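PDB 2G64: putative 6-pyruvoyl tetrahydrobiopterin synthase from Caenorhabditis elegans, which probably converts 7,8-dihydroneopterin triphosphate into 6-pyruvoyl tetrahydropterin with release of triphosphate, a zinc-dependent step in tetrahydrobiopterin biosynthesis. Local coordinates for residues A[105-108]-A[109-113]. The protein carries 1 engineered substitution. Numbering follows the deposited sequence.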
# COMPACT_ATOMS: atom_id res chain seq x y z
N ALA A 105 19.06 8.94 7.75
CA ALA A 105 19.43 7.63 7.19
C ALA A 105 20.86 7.27 7.64
O ALA A 105 21.14 6.12 8.01
CB ALA A 105 19.33 7.68 5.69
N ILE A 106 21.74 8.26 7.61
CA ILE A 106 23.12 8.05 8.02
C ILE A 106 23.19 7.70 9.51
O ILE A 106 23.85 6.73 9.91
CB ILE A 106 24.04 9.28 7.67
CG1 ILE A 106 24.15 9.47 6.15
CG2 ILE A 106 25.45 9.11 8.27
CD1 ILE A 106 24.74 10.82 5.74
N TYR A 107 22.51 8.50 10.33
CA TYR A 107 22.42 8.24 11.76
C TYR A 107 21.97 6.81 12.07
O TYR A 107 22.61 6.12 12.85
CB TYR A 107 21.50 9.28 12.45
CG TYR A 107 21.19 8.87 13.87
CD1 TYR A 107 22.12 9.08 14.89
CD2 TYR A 107 19.99 8.23 14.18
CE1 TYR A 107 21.83 8.67 16.19
CE2 TYR A 107 19.70 7.84 15.45
CZ TYR A 107 20.63 8.05 16.46
OH TYR A 107 20.33 7.64 17.74
N MET A 108 20.88 6.36 11.45
CA MET A 108 20.32 5.06 11.77
C MET A 108 21.25 3.93 11.31
O MET A 108 21.44 2.95 12.02
CB MET A 108 18.94 4.89 11.14
CG MET A 108 17.92 5.94 11.61
SD MET A 108 17.40 5.76 13.33
CE MET A 108 16.31 4.32 13.22
N PHE A 109 21.81 4.09 10.12
CA PHE A 109 22.82 3.14 9.61
C PHE A 109 23.98 3.02 10.61
O PHE A 109 24.37 1.92 11.00
CB PHE A 109 23.33 3.65 8.27
CG PHE A 109 24.27 2.71 7.55
CD1 PHE A 109 23.79 1.85 6.58
CD2 PHE A 109 25.63 2.72 7.84
CE1 PHE A 109 24.67 0.98 5.90
CE2 PHE A 109 26.51 1.87 7.17
CZ PHE A 109 26.02 1.00 6.19
N GLU A 110 24.55 4.15 11.01
CA GLU A 110 25.72 4.11 11.87
C GLU A 110 25.41 3.60 13.28
O GLU A 110 26.19 2.83 13.86
CB GLU A 110 26.43 5.47 11.90
CG GLU A 110 27.11 5.85 10.58
CD GLU A 110 28.21 4.86 10.15
OE1 GLU A 110 28.79 4.18 11.03
OE2 GLU A 110 28.49 4.75 8.94
N LYS A 111 24.28 4.02 13.85
CA LYS A 111 23.87 3.56 15.17
C LYS A 111 23.58 2.04 15.16
O LYS A 111 23.97 1.30 16.07
CB LYS A 111 22.65 4.33 15.68
CG LYS A 111 22.13 3.87 17.03
CD LYS A 111 23.02 4.41 18.15
CE LYS A 111 22.72 3.72 19.47
NZ LYS A 111 23.80 3.98 20.46
N LEU A 112 22.93 1.57 14.10
CA LEU A 112 22.66 0.14 13.99
C LEU A 112 23.97 -0.60 13.86
O LEU A 112 24.20 -1.58 14.57
CB LEU A 112 21.77 -0.19 12.80
CG LEU A 112 21.50 -1.67 12.60
CD1 LEU A 112 20.88 -2.27 13.88
CD2 LEU A 112 20.60 -1.92 11.37
N LYS A 113 24.83 -0.13 12.98
CA LYS A 113 26.12 -0.81 12.80
C LYS A 113 26.86 -0.96 14.15
O LYS A 113 27.46 -2.01 14.43
CB LYS A 113 26.95 -0.08 11.76
CG LYS A 113 27.95 -0.94 11.02
CD LYS A 113 28.39 -0.22 9.75
CE LYS A 113 29.88 -0.37 9.51
NZ LYS A 113 30.35 0.54 8.43
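Tyr107 and Lys111 meet one helical turn apart. CB of Lys111 lies over one face of the Tyr107 ring, 4.3 Å above its plane and offset toward the rim. Tyr107 has CG anti to its own backbone N (chi1 169°), which brings the ring alongside the Lys111 chain. Further out, Tyr107 OH comes within 4.2 Å of Lys111 CD, a loose van der Waals approach. The polar partner of Tyr107 OH is Thr81 OG1, to which it is hydrogen-bonded. That bond holds the far end of the ring, and Phe93 and Phe94, whose rings meet it at inclined planes, probably help set its tilt. One residue earlier, Ile106 CG2 stands 4.3 Å from Glu110 CG. The same Glu110 CG also rests 3.4 Å from Ile106 O. Glu110 bends at chi2 (-61°), and its carboxylate turns away from Ile106.

Both segments belong to one continuous alpha helix, 101-115, packed against the beta-sheet of the PTPS fold. Four successive i to i+4 backbone bonds join them. Phe109 N donates to Ala105 O at 3.0 Å. The next three, from Glu110 N to Ile106 O, Lys111 N to Tyr107 O and Leu112 N to Met108 O, are each 2.9 Å long. Phe109 CB sits 3.3 Å from Ala105 O, and Lys111 CB and Leu112 CB lie equally near Tyr107 O and Met108 O.

The buried side of the helix is shared among several elements. Phe109 leans on Leu122 and Val125 of strand 122-128 and meets the Tyr137 ring edge-to-face. Met108 and Leu112 both pack on Trp50 of strand 44-57 and on Val78 of helix 68-80. Ile106 is partly exposed and packs on Pro5 of a second subunit in the hexamer.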